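Local coordinates for protein arylesterase (Sulfolobus solfataricus, PDB 5L2P) that hydrolyses aromatic esters, p-nitrophenyl fatty-acid esters and organophosphates such as paraoxon as a serine esterase of the GDXG lipolytic family, at residues Tyr120-Ala125 against Tyr217-Lys222; Phe185-Leu190 against Leu228-Ile233. All coordinates share one frame; numbering follows the deposited sequence.

Contact 1 (120-125 with 217-222) and contact 2 (185-190 with 228-233) lie about 13 Å apart, centre to centre, and meet directly. Phe122 CE1 reaches Phe229 N at 3.6 Å, Ile218 CG2 comes to 3.7 Å from Phe229 CE1, and Tyr217 CE2 packs on Phe229 CD1, so Phe229 takes most of these approaches. Along the chain the segments alternate. Contact 2 lies nearer the probable catalytic residues: the side chain of Phe185 is about 6 Å from that of Ser156 and about 7 Å from that of His281, while the side chain of Tyr217 is about 11 Å from that of Ser156. Trp86 touches both Tyr217 and Phe185.

Contact 1. Residues Tyr120-Ala125 against Tyr217-Lys222; sequences YKFPTA and YIRDEK
Phe122 sets its ring edge against the face of Tyr217 in an offset edge-to-face pair, centroids 5.7 Å apart and planes at 78°. Both side chains have CG anti to the backbone N. For Tyr217 this swings a ring that starts out away from the other segment back under Phe122, whose CB sits over its centre in a CH-pi contact, 3.8 Å from the centroid. The phenol oxygen then lies near the plane of the Phe122 ring at its edge, with Tyr217 OH 3.5 Å from Phe122 CD1, and Ala125 CB packs obliquely beside the Tyr217 ring. The backbones fix this pairing: Phe122 N gives a 2.7 Å hydrogen bond to Tyr217 O, lying in the carbonyl plane. Lys121, bent at its last torsion, brings NZ to Ile218 O at 3.1 Å from above the carbonyl plane, and NZ also bonds Met216 O, so it grips two carbonyls at the end of helix 212-217. Arg219 lays one guanidinium face over Pro123 CD and sends NH2 into a salt bridge with Asp223. On the other segment, Lys121 O takes both Thr124 N and Thr124 OG1, fastening the turn at the cis peptide before Pro123, the N-cap of helix 124-138. A helix start thus docks on a helix end within the alpha/beta-hydrolase fold.

Contact 2. Residues Phe185-Leu190 against Leu228-Ile233; sequences FVYLDL and LFSPLI
This is a buried, mostly apolar loop-to-loop contact of the alpha/beta-hydrolase fold, joining the loop that follows strand 178-182 to the one that leads into strand 242-248, near the probable catalytic serine, Ser156. A single backbone hydrogen bond crosses it: Leu232 N, in the short 3-10 turn 231-233, reaches Val186 O at 3.1 Å, in the carbonyl plane and nearly straight at 165°. Around that bond the side chains interleave. Val186 meets Pro231 at about a right angle, CG1 to CG 4.0 Å, and its other branch, CG2, lies near Leu232 CB. Tyr187 also crosses Leu232 at about a right angle, with Leu232 CD2 against its CB at 3.7 Å; beyond this its hydroxyl is hydrogen-bonded to Leu188 O of the second subunit in the assembly. Asn160 ND2 bonds both Phe185 O and Phe229 O, bridging the two loops from one amide, while Gln256 OE1 accepts from Val186 N and Tyr187 N, holding the 185-190 loop to helix 254-266. On the side toward the active site, Phe185 has CG anti to the backbone N (chi1 177°), which carries its ring to Phe229 and, edge-to-face, to Trp86. An alanine in place of Phe185 would probably lose both aromatic contacts and loosen the packing close to Ser156 and His281. The two phenyl rings meet obliquely, planes at 51°, with Phe185 CE1 3.6 Å from Phe229 CZ.

Contact 1. Residues Tyr120-Ala125 against Tyr217-Lys222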
loop_
_atom_site.group_PDB
_atom_site.type_symbol
_atom_site.label_atom_id
_atom_site.label_comp_id
_atom_site.label_asym_id
_atom_site.label_seq_id
_atom_site.Cartn_x
_atom_site.Cartn_y
_atom_site.Cartn_z
ATOM N N TYR A 120 -8.829 6.093 36.844
ATOM C CA TYR A 120 -8.261 7.415 36.624
ATOM C C TYR A 120 -8.216 7.702 35.131
ATOM O O TYR A 120 -7.504 7.034 34.366
ATOM C CB TYR A 120 -6.867 7.490 37.204
ATOM C CG TYR A 120 -6.845 7.286 38.689
ATOM C CD1 TYR A 120 -6.697 5.992 39.234
ATOM C CD2 TYR A 120 -6.983 8.366 39.564
ATOM C CE1 TYR A 120 -6.663 5.792 40.595
ATOM C CE2 TYR A 120 -6.963 8.169 40.936
ATOM C CZ TYR A 120 -6.792 6.887 41.449
ATOM O OH TYR A 120 -6.757 6.689 42.819
ATOM N N LYS A 121 -9.005 8.682 34.723
ATOM C CA LYS A 121 -9.180 8.980 33.331
ATOM C C LYS A 121 -8.085 9.924 32.859
ATOM O O LYS A 121 -7.352 10.500 33.674
ATOM C CB LYS A 121 -10.550 9.613 33.082
ATOM C CG LYS A 121 -11.687 8.596 33.105
ATOM C CD LYS A 121 -12.956 9.189 32.521
ATOM C CE LYS A 121 -14.068 8.179 32.564
ATOM N NZ LYS A 121 -14.023 7.291 31.376
ATOM N N PHE A 122 -7.978 10.060 31.532
ATOM C CA PHE A 122 -7.179 11.096 30.927
ATOM C C PHE A 122 -7.473 12.448 31.603
ATOM O O PHE A 122 -8.631 12.768 31.850
ATOM C CB PHE A 122 -7.499 11.168 29.429
ATOM C CG PHE A 122 -6.877 12.332 28.725
ATOM C CD1 PHE A 122 -5.598 12.259 28.216
ATOM C CD2 PHE A 122 -7.595 13.512 28.559
ATOM C CE1 PHE A 122 -5.039 13.348 27.544
ATOM C CE2 PHE A 122 -7.037 14.608 27.892
ATOM C CZ PHE A 122 -5.755 14.529 27.389
ATOM N N PRO A 123 -6.438 13.251 31.881
ATOM C CA PRO A 123 -5.017 13.082 31.543
ATOM C C PRO A 123 -4.107 12.532 32.677
ATOM O O PRO A 123 -2.914 12.790 32.658
ATOM C CB PRO A 123 -4.609 14.522 31.183
ATOM C CG PRO A 123 -5.387 15.327 32.158
ATOM C CD PRO A 123 -6.692 14.588 32.433
ATOM N N THR A 124 -4.657 11.768 33.616
ATOM C CA THR A 124 -3.917 11.336 34.806
ATOM C C THR A 124 -2.648 10.580 34.464
ATOM O O THR A 124 -1.572 10.938 34.929
ATOM C CB THR A 124 -4.791 10.424 35.711
ATOM O OG1 THR A 124 -6.008 11.082 36.058
ATOM C CG2 THR A 124 -4.068 10.056 37.025
ATOM N N ALA A 125 -2.760 9.558 33.615
ATOM C CA ALA A 125 -1.575 8.789 33.138
ATOM C C ALA A 125 -0.472 9.660 32.541
ATOM O O ALA A 125 0.717 9.419 32.783
ATOM C CB ALA A 125 -1.977 7.739 32.107
ATOM N N TYR A 217 -10.705 5.523 28.801
ATOM C CA TYR A 217 -9.620 6.446 29.132
ATOM C C TYR A 217 -10.056 7.898 29.066
ATOM O O TYR A 217 -9.760 8.658 29.991
ATOM C CB TYR A 217 -8.440 6.178 28.208
ATOM C CG TYR A 217 -7.217 7.021 28.438
ATOM C CD1 TYR A 217 -6.666 7.132 29.706
ATOM C CD2 TYR A 217 -6.581 7.687 27.358
ATOM C CE1 TYR A 217 -5.534 7.899 29.910
ATOM C CE2 TYR A 217 -5.465 8.447 27.560
ATOM C CZ TYR A 217 -4.942 8.555 28.831
ATOM O OH TYR A 217 -3.808 9.314 29.047
ATOM N N ILE A 218 -10.779 8.280 28.007
ATOM C CA ILE A 218 -11.199 9.686 27.838
ATOM C C ILE A 218 -12.443 10.037 28.649
ATOM O O ILE A 218 -13.234 9.159 28.997
ATOM C CB ILE A 218 -11.406 10.103 26.356
ATOM C CG1 ILE A 218 -12.586 9.355 25.728
ATOM C CG2 ILE A 218 -10.101 9.922 25.583
ATOM C CD1 ILE A 218 -12.920 9.884 24.353
ATOM N N ARG A 219 -12.592 11.324 28.959
ATOM C CA ARG A 219 -13.721 11.816 29.755
ATOM C C ARG A 219 -14.951 12.007 28.882
ATOM O O ARG A 219 -16.052 11.643 29.250
ATOM C CB ARG A 219 -13.357 13.132 30.432
ATOM C CG ARG A 219 -12.212 12.989 31.428
ATOM C CD ARG A 219 -11.641 14.323 31.845
ATOM N NE ARG A 219 -10.897 14.936 30.748
ATOM C CZ ARG A 219 -10.198 16.047 30.857
ATOM N NH1 ARG A 219 -10.146 16.674 32.009
ATOM N NH2 ARG A 219 -9.543 16.519 29.817
ATOM N N ASP A 220 -14.751 12.644 27.739
ATOM C CA ASP A 220 -15.802 12.860 26.757
ATOM C C ASP A 220 -15.181 13.089 25.378
ATOM O O ASP A 220 -13.942 13.075 25.235
ATOM C CB ASP A 220 -16.683 14.050 27.162
ATOM C CG ASP A 220 -15.902 15.342 27.329
ATOM O OD1 ASP A 220 -15.231 15.780 26.379
ATOM O OD2 ASP A 220 -15.981 15.928 28.428
ATOM N N GLU A 221 -16.038 13.329 24.381
ATOM C CA GLU A 221 -15.605 13.442 22.995
ATOM C C GLU A 221 -14.661 14.636 22.707
ATOM O O GLU A 221 -13.919 14.608 21.724
ATOM C CB GLU A 221 -16.807 13.469 22.054
ATOM C CG GLU A 221 -17.655 14.744 22.065
ATOM C CD GLU A 221 -18.710 14.800 23.173
ATOM O OE1 GLU A 221 -18.505 14.170 24.273
ATOM O OE2 GLU A 221 -19.738 15.486 22.935
ATOM N N LYS A 222 -14.674 15.665 23.554
ATOM C CA LYS A 222 -13.798 16.832 23.374
ATOM C C LYS A 222 -12.323 16.488 23.533
ATOM O O LYS A 222 -11.468 17.197 22.998
ATOM C CB LYS A 222 -14.134 17.964 24.355
ATOM C CG LYS A 222 -15.597 18.377 24.380
ATOM C CD LYS A 222 -15.814 19.698 25.116
ATOM C CE LYS A 222 -17.249 19.784 25.635
ATOM N NZ LYS A 222 -17.645 21.124 26.170
#

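Contact 2. Residues Phe185-Leu190 against Leu228-Ile233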
loop_
_atom_site.group_PDB
_atom_site.type_symbol
_atom_site.label_atom_id
_atom_site.label_comp_id
_atom_site.label_asym_id
_atom_site.label_seq_id
_atom_site.Cartn_x
_atom_site.Cartn_y
_atom_site.Cartn_z
ATOM N N PHE A 185 -0.009 4.612 19.888
ATOM C CA PHE A 185 -1.272 5.285 19.557
ATOM C C PHE A 185 -1.045 6.795 19.596
ATOM O O PHE A 185 -0.645 7.341 20.625
ATOM C CB PHE A 185 -2.363 4.889 20.558
ATOM C CG PHE A 185 -3.670 5.583 20.347
ATOM C CD1 PHE A 185 -3.880 6.887 20.815
ATOM C CD2 PHE A 185 -4.705 4.956 19.673
ATOM C CE1 PHE A 185 -5.108 7.533 20.625
ATOM C CE2 PHE A 185 -5.919 5.618 19.477
ATOM C CZ PHE A 185 -6.108 6.902 19.957
ATOM N N VAL A 186 -1.339 7.475 18.485
ATOM C CA VAL A 186 -1.160 8.937 18.394
ATOM C C VAL A 186 -2.371 9.695 17.866
ATOM O O VAL A 186 -2.353 10.923 17.824
ATOM C CB VAL A 186 0.036 9.298 17.505
ATOM C CG1 VAL A 186 1.321 8.867 18.165
ATOM C CG2 VAL A 186 -0.060 8.685 16.105
ATOM N N TYR A 187 -3.429 8.988 17.488
ATOM C CA TYR A 187 -4.568 9.614 16.817
ATOM C C TYR A 187 -5.765 8.659 16.727
ATOM O O TYR A 187 -5.594 7.433 16.725
ATOM C CB TYR A 187 -4.149 10.023 15.367
ATOM C CG TYR A 187 -5.181 10.871 14.653
ATOM C CD1 TYR A 187 -5.542 12.119 15.158
ATOM C CD2 TYR A 187 -5.816 10.427 13.491
ATOM C CE1 TYR A 187 -6.517 12.889 14.554
ATOM C CE2 TYR A 187 -6.756 11.234 12.828
ATOM C CZ TYR A 187 -7.106 12.467 13.376
ATOM O OH TYR A 187 -8.060 13.312 12.812
ATOM N N LEU A 188 -6.967 9.214 16.637
ATOM C CA LEU A 188 -8.155 8.428 16.321
ATOM C C LEU A 188 -8.222 8.210 14.819
ATOM O O LEU A 188 -8.926 8.901 14.088
ATOM C CB LEU A 188 -9.436 9.123 16.806
ATOM C CG LEU A 188 -10.680 8.231 16.823
ATOM C CD1 LEU A 188 -10.647 7.258 18.019
ATOM C CD2 LEU A 188 -11.908 9.114 16.877
ATOM N N ASP A 189 -7.467 7.245 14.350
ATOM C CA ASP A 189 -7.391 6.937 12.932
ATOM C C ASP A 189 -8.518 6.053 12.465
ATOM O O ASP A 189 -8.578 4.906 12.824
ATOM C CB ASP A 189 -6.060 6.239 12.655
ATOM C CG ASP A 189 -5.923 5.756 11.250
ATOM O OD1 ASP A 189 -6.480 6.356 10.308
ATOM O OD2 ASP A 189 -5.208 4.760 11.089
ATOM N N LEU A 190 -9.407 6.583 11.630
ATOM C CA LEU A 190 -10.473 5.792 11.019
ATOM C C LEU A 190 -10.255 5.484 9.532
ATOM O O LEU A 190 -10.935 4.625 8.963
ATOM C CB LEU A 190 -11.787 6.517 11.184
ATOM C CG LEU A 190 -12.157 6.871 12.636
ATOM C CD1 LEU A 190 -13.472 7.612 12.684
ATOM C CD2 LEU A 190 -12.213 5.663 13.579
ATOM N N LEU A 228 -2.578 16.141 23.948
ATOM C CA LEU A 228 -2.018 15.199 24.926
ATOM C C LEU A 228 -2.626 13.798 24.810
ATOM O O LEU A 228 -2.015 12.833 25.262
ATOM C CB LEU A 228 -2.194 15.691 26.364
ATOM C CG LEU A 228 -1.532 17.039 26.681
ATOM C CD1 LEU A 228 -1.772 17.458 28.127
ATOM C CD2 LEU A 228 -0.042 17.053 26.396
ATOM N N PHE A 229 -3.815 13.690 24.229
ATOM C CA PHE A 229 -4.388 12.409 23.911
ATOM C C PHE A 229 -3.980 11.958 22.509
ATOM O O PHE A 229 -3.573 10.793 22.313
ATOM C CB PHE A 229 -5.894 12.459 24.035
ATOM C CG PHE A 229 -6.584 11.264 23.443
ATOM C CD1 PHE A 229 -6.560 10.048 24.081
ATOM C CD2 PHE A 229 -7.289 11.378 22.263
ATOM C CE1 PHE A 229 -7.200 8.963 23.543
ATOM C CE2 PHE A 229 -7.929 10.299 21.707
ATOM C CZ PHE A 229 -7.887 9.080 22.343
ATOM N N SER A 230 -4.118 12.878 21.541
ATOM C CA SER A 230 -3.788 12.640 20.130
ATOM C C SER A 230 -2.722 13.580 19.673
ATOM O O SER A 230 -3.021 14.601 19.047
ATOM C CB SER A 230 -5.016 12.821 19.240
ATOM O OG SER A 230 -5.913 11.727 19.380
ATOM N N PRO A 231 -1.466 13.252 19.962
ATOM C CA PRO A 231 -0.368 14.151 19.590
ATOM C C PRO A 231 -0.231 14.434 18.079
ATOM O O PRO A 231 0.382 15.423 17.697
ATOM C CB PRO A 231 0.878 13.430 20.126
ATOM C CG PRO A 231 0.424 12.048 20.473
ATOM C CD PRO A 231 -1.013 12.135 20.787
ATOM N N LEU A 232 -0.789 13.572 17.241
ATOM C CA LEU A 232 -0.725 13.784 15.809
ATOM C C LEU A 232 -1.496 15.069 15.393
ATOM O O LEU A 232 -1.167 15.680 14.394
ATOM C CB LEU A 232 -1.255 12.548 15.074
ATOM C CG LEU A 232 -0.874 12.446 13.609
ATOM C CD1 LEU A 232 0.627 12.352 13.383
ATOM C CD2 LEU A 232 -1.571 11.244 12.998
ATOM N N ILE A 233 -2.503 15.457 16.185
ATOM C CA ILE A 233 -3.326 16.605 15.873
ATOM C C ILE A 233 -2.699 17.882 16.359
ATOM O O ILE A 233 -3.253 18.962 16.176
ATOM C CB ILE A 233 -4.765 16.466 16.451
ATOM C CG1 ILE A 233 -5.733 17.291 15.599
ATOM C CG2 ILE A 233 -4.865 16.864 17.919
ATOM C CD1 ILE A 233 -7.191 17.229 16.029
#